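Local coordinates for putative gdp-fucose protein o-fucosyltransferase 1 (Caenorhabditis elegans, PDB 3ZY2), which belongs to the GDP-fucose protein O-fucosyltransferase family of the GT-B clan and carries guanosine-5'-diphosphate bound in a pocket in this model, at residues C114-G119 against A170-P175; T54-F59 against G123-Q128. All coordinates share one frame; numbering follows the deposited sequence.

Interaction 1 of 2, residues C114-G119 against A170-P175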
ATOM      1  N   CYS A 114       0.527   8.348  -5.396  1.00 31.93           N
ATOM      2  CA  CYS A 114       0.802   6.952  -5.753  1.00 31.36           C
ATOM      3  C   CYS A 114       2.288   6.628  -5.942  1.00 31.13           C
ATOM      4  O   CYS A 114       2.714   5.486  -5.718  1.00 31.72           O
ATOM      5  CB  CYS A 114       0.038   6.552  -7.020  1.00 29.98           C
ATOM      6  SG  CYS A 114      -1.749   6.691  -6.912  1.00 30.68           S
ATOM      7  N   HIS A 115       3.053   7.625  -6.392  1.00 32.10           N
ATOM      8  CA  HIS A 115       4.472   7.478  -6.782  1.00 32.82           C
ATOM      9  C   HIS A 115       4.799   6.228  -7.616  1.00 32.32           C
ATOM     10  O   HIS A 115       5.701   5.448  -7.304  1.00 32.30           O
ATOM     11  CB  HIS A 115       5.383   7.645  -5.562  1.00 34.47           C
ATOM     12  CG  HIS A 115       5.201   8.961  -4.875  1.00 35.86           C
ATOM     13  ND1 HIS A 115       5.614  10.151  -5.435  1.00 38.18           N
ATOM     14  CD2 HIS A 115       4.618   9.282  -3.694  1.00 38.04           C
ATOM     15  CE1 HIS A 115       5.304  11.146  -4.622  1.00 39.52           C
ATOM     16  NE2 HIS A 115       4.694  10.645  -3.562  1.00 39.21           N
ATOM     17  N   SER A 116       4.063   6.080  -8.714  1.00 31.28           N
ATOM     18  CA  SER A 116       4.014   4.826  -9.484  1.00 30.60           C
ATOM     19  C   SER A 116       5.282   4.418 -10.225  1.00 30.52           C
ATOM     20  O   SER A 116       5.429   3.252 -10.613  1.00 30.15           O
ATOM     21  CB  SER A 116       2.851   4.882 -10.472  1.00 30.21           C
ATOM     22  OG  SER A 116       1.630   4.981  -9.776  1.00 31.74           O
ATOM     23  N   LYS A 117       6.184   5.370 -10.447  1.00 31.02           N
ATOM     24  CA  LYS A 117       7.411   5.115 -11.197  1.00 31.26           C
ATOM     25  C   LYS A 117       8.700   5.138 -10.368  1.00 32.33           C
ATOM     26  O   LYS A 117       9.804   5.043 -10.923  1.00 32.48           O
ATOM     27  CB  LYS A 117       7.538   6.105 -12.360  1.00 32.09           C
ATOM     28  CG  LYS A 117       7.060   5.575 -13.702  1.00 31.60           C
ATOM     29  CD  LYS A 117       7.995   6.107 -14.784  1.00 31.89           C
ATOM     30  CE  LYS A 117       7.316   6.338 -16.078  1.00 33.25           C
ATOM     31  NZ  LYS A 117       8.309   6.706 -17.146  1.00 31.84           N
ATOM     32  N   GLU A 118       8.592   5.276  -9.047  1.00 32.61           N
ATOM     33  CA  GLU A 118       9.815   5.201  -8.246  1.00 33.24           C
ATOM     34  C   GLU A 118      10.238   3.759  -7.959  1.00 32.14           C
ATOM     35  O   GLU A 118       9.402   2.886  -7.664  1.00 31.80           O
ATOM     36  CB  GLU A 118       9.781   6.082  -6.985  1.00 34.65           C
ATOM     37  CG  GLU A 118       8.823   5.664  -5.885  1.00 37.08           C
ATOM     38  CD  GLU A 118       9.078   6.399  -4.566  1.00 40.41           C
ATOM     39  OE1 GLU A 118       9.039   7.654  -4.541  1.00 42.76           O
ATOM     40  OE2 GLU A 118       9.321   5.718  -3.547  1.00 42.25           O
ATOM     41  N   GLY A 119      11.540   3.522  -8.095  1.00 31.57           N
ATOM     42  CA  GLY A 119      12.126   2.216  -7.847  1.00 30.83           C
ATOM     43  C   GLY A 119      12.134   1.303  -9.059  1.00 29.90           C
ATOM     44  O   GLY A 119      11.779   1.708 -10.170  1.00 29.71           O
ATOM     45  N   ALA A 170      -4.858   2.591 -14.918  1.00 19.89           N
ATOM     46  CA  ALA A 170      -3.461   2.162 -14.921  1.00 19.35           C
ATOM     47  C   ALA A 170      -2.940   1.956 -13.513  1.00 19.37           C
ATOM     48  O   ALA A 170      -2.938   2.878 -12.718  1.00 19.26           O
ATOM     49  CB  ALA A 170      -2.596   3.174 -15.664  1.00 19.56           C
ATOM     50  N   PHE A 171      -2.488   0.740 -13.212  1.00 18.29           N
ATOM     51  CA  PHE A 171      -2.056   0.357 -11.863  1.00 19.14           C
ATOM     52  C   PHE A 171      -0.559   0.006 -11.837  1.00 20.36           C
ATOM     53  O   PHE A 171      -0.114  -0.892 -12.565  1.00 20.28           O
ATOM     54  CB  PHE A 171      -2.840  -0.876 -11.399  1.00 18.34           C
ATOM     55  CG  PHE A 171      -4.337  -0.710 -11.373  1.00 17.64           C
ATOM     56  CD1 PHE A 171      -5.117  -0.993 -12.509  1.00 19.12           C
ATOM     57  CD2 PHE A 171      -4.995  -0.354 -10.189  1.00 18.89           C
ATOM     58  CE1 PHE A 171      -6.493  -0.882 -12.472  1.00 21.01           C
ATOM     59  CE2 PHE A 171      -6.367  -0.248 -10.156  1.00 18.45           C
ATOM     60  CZ  PHE A 171      -7.126  -0.484 -11.284  1.00 21.18           C
ATOM     61  N   SER A 172       0.227   0.678 -11.004  1.00 22.60           N
ATOM     62  CA  SER A 172       1.641   0.308 -10.913  1.00 24.19           C
ATOM     63  C   SER A 172       1.838  -0.918 -10.036  1.00 23.86           C
ATOM     64  O   SER A 172       2.857  -1.606 -10.141  1.00 25.85           O
ATOM     65  CB  SER A 172       2.534   1.460 -10.446  1.00 24.92           C
ATOM     66  OG  SER A 172       3.803   1.383 -11.094  1.00 25.24           O
ATOM     67  N   SER A 173       0.848  -1.211  -9.200  1.00 23.31           N
ATOM     68  CA  SER A 173       0.811  -2.485  -8.505  1.00 23.56           C
ATOM     69  C   SER A 173      -0.419  -3.266  -8.934  1.00 22.10           C
ATOM     70  O   SER A 173      -1.514  -2.723  -9.000  1.00 22.98           O
ATOM     71  CB  SER A 173       0.795  -2.281  -6.999  1.00 24.10           C
ATOM     72  OG  SER A 173       2.091  -1.938  -6.551  1.00 27.13           O
ATOM     73  N   ALA A 174      -0.232  -4.557  -9.182  1.00 20.83           N
ATOM     74  CA  ALA A 174      -1.321  -5.396  -9.673  1.00 19.74           C
ATOM     75  C   ALA A 174      -2.526  -5.299  -8.742  1.00 19.69           C
ATOM     76  O   ALA A 174      -2.373  -5.510  -7.526  1.00 19.61           O
ATOM     77  CB  ALA A 174      -0.841  -6.837  -9.788  1.00 18.81           C
ATOM     78  N   PRO A 175      -3.731  -5.010  -9.294  1.00 20.19           N
ATOM     79  CA  PRO A 175      -4.925  -4.914  -8.447  1.00 20.27           C
ATOM     80  C   PRO A 175      -5.494  -6.296  -8.131  1.00 19.98           C
ATOM     81  O   PRO A 175      -6.617  -6.650  -8.548  1.00 21.01           O
ATOM     82  CB  PRO A 175      -5.898  -4.076  -9.295  1.00 20.60           C
ATOM     83  CG  PRO A 175      -5.499  -4.343 -10.688  1.00 20.91           C
ATOM     84  CD  PRO A 175      -3.996  -4.520 -10.663  1.00 20.20           C
TER
HETATM   85  O   HOH W   1      -0.476   3.235 -10.118  1.00 28.77           O

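Interaction 2 of 2, residues T54-F59 against G123-Q128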
ATOM      1  N   THR A  54      16.853  -5.002 -15.700  1.00 22.72           N
ATOM      2  CA  THR A  54      15.505  -5.581 -15.694  1.00 20.59           C
ATOM      3  C   THR A  54      15.062  -5.726 -17.161  1.00 19.51           C
ATOM      4  O   THR A  54      15.322  -4.840 -17.991  1.00 20.88           O
ATOM      5  CB  THR A  54      14.598  -4.649 -14.881  1.00 19.42           C
ATOM      6  OG1 THR A  54      15.075  -4.621 -13.529  1.00 21.08           O
ATOM      7  CG2 THR A  54      13.146  -5.092 -14.874  1.00 19.54           C
ATOM      8  N   LYS A  55      14.419  -6.844 -17.482  1.00 18.11           N
ATOM      9  CA  LYS A  55      14.041  -7.122 -18.854  1.00 17.98           C
ATOM     10  C   LYS A  55      12.549  -7.424 -18.926  1.00 16.73           C
ATOM     11  O   LYS A  55      12.051  -8.216 -18.131  1.00 16.12           O
ATOM     12  CB  LYS A  55      14.841  -8.314 -19.378  1.00 18.75           C
ATOM     13  CG  LYS A  55      14.617  -8.597 -20.852  1.00 20.94           C
ATOM     14  CD  LYS A  55      15.347  -9.847 -21.278  1.00 24.93           C
ATOM     15  CE  LYS A  55      15.144 -10.098 -22.764  1.00 28.92           C
ATOM     16  NZ  LYS A  55      15.832 -11.331 -23.233  1.00 32.04           N
ATOM     17  N   MET A  56      11.865  -6.804 -19.887  1.00 17.39           N
ATOM     18  CA  MET A  56      10.421  -7.022 -20.094  1.00 18.00           C
ATOM     19  C   MET A  56      10.166  -8.019 -21.165  1.00 17.01           C
ATOM     20  O   MET A  56      10.716  -7.885 -22.270  1.00 19.17           O
ATOM     21  CB  MET A  56       9.760  -5.778 -20.644  1.00 19.26           C
ATOM     22  CG  MET A  56      10.114  -4.515 -20.084  1.00 25.39           C
ATOM     23  SD  MET A  56       9.077  -4.667 -18.695  1.00 33.33           S
ATOM     24  CE  MET A  56      10.375  -4.610 -17.566  1.00  9.51           C
ATOM     25  N   ILE A  57       9.251  -8.955 -20.880  1.00 16.07           N
ATOM     26  CA  ILE A  57       8.963 -10.050 -21.790  1.00 15.69           C
ATOM     27  C   ILE A  57       7.506  -9.950 -22.250  1.00 15.61           C
ATOM     28  O   ILE A  57       6.616  -9.911 -21.430  1.00 15.73           O
ATOM     29  CB  ILE A  57       9.184 -11.415 -21.061  1.00 14.96           C
ATOM     30  CG1 ILE A  57      10.537 -11.484 -20.309  1.00 17.21           C
ATOM     31  CG2 ILE A  57       8.949 -12.581 -22.027  1.00 16.92           C
ATOM     32  CD1 ILE A  57      11.822 -11.324 -21.153  1.00 22.17           C
ATOM     33  N   PRO A  58       7.262  -9.868 -23.572  1.00 16.33           N
ATOM     34  CA  PRO A  58       5.856  -9.771 -23.978  1.00 16.19           C
ATOM     35  C   PRO A  58       5.061 -11.021 -23.580  1.00 15.12           C
ATOM     36  O   PRO A  58       5.586 -12.162 -23.651  1.00 15.27           O
ATOM     37  CB  PRO A  58       5.926  -9.662 -25.507  1.00 17.22           C
ATOM     38  CG  PRO A  58       7.317  -9.159 -25.796  1.00 18.53           C
ATOM     39  CD  PRO A  58       8.180  -9.748 -24.709  1.00 16.81           C
ATOM     40  N   PHE A  59       3.809 -10.799 -23.181  1.00 14.25           N
ATOM     41  CA  PHE A  59       2.918 -11.884 -22.792  1.00 13.81           C
ATOM     42  C   PHE A  59       2.934 -13.020 -23.816  1.00 13.87           C
ATOM     43  O   PHE A  59       3.076 -14.186 -23.450  1.00 12.89           O
ATOM     44  CB  PHE A  59       1.489 -11.356 -22.623  1.00 13.96           C
ATOM     45  CG  PHE A  59       0.453 -12.446 -22.419  1.00 14.50           C
ATOM     46  CD1 PHE A  59      -0.142 -13.078 -23.515  1.00 15.85           C
ATOM     47  CD2 PHE A  59       0.082 -12.850 -21.126  1.00 15.31           C
ATOM     48  CE1 PHE A  59      -1.107 -14.113 -23.316  1.00 16.85           C
ATOM     49  CE2 PHE A  59      -0.878 -13.864 -20.931  1.00 14.70           C
ATOM     50  CZ  PHE A  59      -1.457 -14.489 -22.023  1.00 15.20           C
ATOM     51  N   GLY A 123       9.910   1.964 -12.475  1.00 23.24           N
ATOM     52  CA  GLY A 123      10.512   2.833 -13.490  1.00 24.13           C
ATOM     53  C   GLY A 123      10.686   2.178 -14.852  1.00 24.09           C
ATOM     54  O   GLY A 123      10.044   2.614 -15.809  1.00 24.91           O
ATOM     55  N   PRO A 124      11.552   1.143 -14.947  1.00 24.00           N
ATOM     56  CA  PRO A 124      11.817   0.480 -16.235  1.00 24.07           C
ATOM     57  C   PRO A 124      10.571  -0.074 -16.943  1.00 22.98           C
ATOM     58  O   PRO A 124      10.504  -0.010 -18.175  1.00 23.50           O
ATOM     59  CB  PRO A 124      12.800  -0.641 -15.865  1.00 23.51           C
ATOM     60  CG  PRO A 124      13.506  -0.101 -14.649  1.00 24.12           C
ATOM     61  CD  PRO A 124      12.443   0.624 -13.889  1.00 24.26           C
ATOM     62  N   TYR A 125       9.592  -0.583 -16.191  1.00 21.99           N
ATOM     63  CA  TYR A 125       8.356  -1.097 -16.790  1.00 21.52           C
ATOM     64  C   TYR A 125       7.596  -0.039 -17.577  1.00 21.90           C
ATOM     65  O   TYR A 125       7.284  -0.227 -18.766  1.00 22.48           O
ATOM     66  CB  TYR A 125       7.447  -1.697 -15.732  1.00 20.58           C
ATOM     67  CG  TYR A 125       6.270  -2.418 -16.320  1.00 18.32           C
ATOM     68  CD1 TYR A 125       6.360  -3.776 -16.614  1.00 18.23           C
ATOM     69  CD2 TYR A 125       5.060  -1.758 -16.556  1.00 17.52           C
ATOM     70  CE1 TYR A 125       5.299  -4.460 -17.153  1.00 17.67           C
ATOM     71  CE2 TYR A 125       3.967  -2.446 -17.077  1.00 19.13           C
ATOM     72  CZ  TYR A 125       4.103  -3.795 -17.386  1.00 17.34           C
ATOM     73  OH  TYR A 125       3.034  -4.495 -17.882  1.00 18.50           O
ATOM     74  N   TRP A 126       7.311   1.084 -16.933  1.00 21.81           N
ATOM     75  CA  TRP A 126       6.567   2.141 -17.613  1.00 22.26           C
ATOM     76  C   TRP A 126       7.435   2.857 -18.649  1.00 23.81           C
ATOM     77  O   TRP A 126       6.917   3.252 -19.692  1.00 23.87           O
ATOM     78  CB  TRP A 126       5.930   3.091 -16.600  1.00 22.33           C
ATOM     79  CG  TRP A 126       4.905   2.395 -15.721  1.00 20.77           C
ATOM     80  CD1 TRP A 126       5.057   2.055 -14.400  1.00 20.57           C
ATOM     81  CD2 TRP A 126       3.593   1.923 -16.104  1.00 19.92           C
ATOM     82  NE1 TRP A 126       3.921   1.433 -13.933  1.00 19.38           N
ATOM     83  CE2 TRP A 126       3.009   1.330 -14.955  1.00 19.64           C
ATOM     84  CE3 TRP A 126       2.855   1.943 -17.298  1.00 20.25           C
ATOM     85  CZ2 TRP A 126       1.724   0.770 -14.960  1.00 18.66           C
ATOM     86  CZ3 TRP A 126       1.560   1.391 -17.297  1.00 19.59           C
ATOM     87  CH2 TRP A 126       1.019   0.798 -16.135  1.00 20.56           C
ATOM     88  N   ASP A 127       8.744   2.977 -18.384  1.00 24.98           N
ATOM     89  CA  ASP A 127       9.699   3.534 -19.361  1.00 27.51           C
ATOM     90  C   ASP A 127       9.649   2.749 -20.667  1.00 28.01           C
ATOM     91  O   ASP A 127       9.676   3.338 -21.756  1.00 29.00           O
ATOM     92  CB  ASP A 127      11.140   3.490 -18.831  1.00 28.24           C
ATOM     93  CG  ASP A 127      11.500   4.684 -17.966  1.00 31.20           C
ATOM     94  OD1 ASP A 127      10.703   5.643 -17.865  1.00 32.05           O
ATOM     95  OD2 ASP A 127      12.628   4.655 -17.405  1.00 33.88           O
ATOM     96  N   GLN A 128       9.574   1.422 -20.546  1.00 27.53           N
ATOM     97  CA  GLN A 128       9.583   0.515 -21.706  1.00 28.17           C
ATOM     98  C   GLN A 128       8.477   0.839 -22.703  1.00 27.67           C
ATOM     99  O   GLN A 128       8.660   0.684 -23.915  1.00 28.37           O
ATOM    100  CB  GLN A 128       9.500  -0.950 -21.263  1.00 28.10           C
ATOM    101  CG  GLN A 128       8.968  -1.962 -22.324  1.00 31.71           C
ATOM    102  CD  GLN A 128       9.823  -2.066 -23.585  1.00 36.67           C
ATOM    103  OE1 GLN A 128      11.013  -1.732 -23.590  1.00 39.09           O
ATOM    104  NE2 GLN A 128       9.208  -2.532 -24.672  1.00 37.34           N
TER

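Interaction 1 of 2, residues C114-G119 against A170-P175
Ser116 and Ser172 meet in a small, buried polar contact between a loop and the end of a central strand. The loop runs between strand 95-98 and helix 122-128, and Ser116 sits within a type I beta turn from His115 to Glu118. Ser172 directly follows strand 168-171, which lies between strands 10-13 and 95-98 in the six-stranded parallel sheet. This is one of two parallel sheets, as in the two Rossmann-like domains of GT-B proteins.

The Ser172 hydroxyl donates a short hydrogen bond, with OG 2.5 Å from Ser116 O. Ser172 OG meets the oxygen at a C=O...OG angle of 133°, tilted 16° from the carbonyl plane. Ser116 CB and Ser172 CB lie 3.4 Å apart, closer than carbons usually pack. A water accepts from Ser172 N at 2.8 Å and also bonds to Ser116 OG at 2.8 Å. The Ser116 hydroxyl reaches it from beside its own backbone N, chi1 -63°. Disulfide Cys98-Cys114 ties the same loop to strand 95-98.

Ser172 OG donates to Ser116 O and probably accepts from Trp126 NE1, while the water takes up Ser172 N and Ser116 OG. The two buried serines thus meet through polar atoms.

Interaction 2 of 2, residues T54-F59 against G123-Q128
Met56 turns CG back beside its own backbone N, chi1 -43°, and bends again at chi2 and chi3. The hooked chain brings its sulfur to Tyr125. Tyr125 CG is anti to its backbone N (chi1 -171°), beside the carbonyl carbon. The methionine chain runs roughly perpendicular to the tyrosine. The result is a Met-aromatic contact, in which Met56 SD lies 3.5 Å from Tyr125 CD1 and 4.6 Å from the ring centroid. The sulfur stands 56° off the ring normal, an oblique approach. The methyl end reaches on to the helix backbone, with Met56 CE 4.1 Å from Tyr125 CA.

One helical turn further on, Gln128 packs against Met56 CG. Met56 CG lies 3.6 Å from Gln128 CG, and the Met56 and Gln128 chains pass side by side, pointing opposite ways. No hydrogen bond joins the segments, so contact rests on sulfur, methylene and ring atoms.

The tyrosine is held at its far end by a hydrogen bond between Tyr125 OH and Asn45 N. Its CD2 edge lies over one face of the Trp126 indole. Thr54 OG1 is hydrogen-bonded to Asn120 OD1, just ahead of the helix. The contact thus sets helix 122-128 against strand 55-57, which pairs antiparallel with strand 46-48, whose Ile47 also touches Tyr125.

From the N terminus the segments come in the order 54-59, 114-119, 123-128 and 170-175. Interaction 2 closes a loop of 63 residues, and interaction 1 one of 50. The two loops cross: segment 114-119 lies inside the first, and segment 123-128 inside the second. Helix 122-128 carries one side of interaction 2 and touches both segments of interaction 1. It lies between the two-stranded sheet of 46-48 and 55-57 and the end of strand 168-171 in the six-stranded parallel sheet. The contacts touch directly. A salt bridge runs from Lys117 NZ to Asp127 OD1, at 2.7 Å, and the Lys117 chain packs on Trp126. The centres of the two interactions are about 13 Å apart.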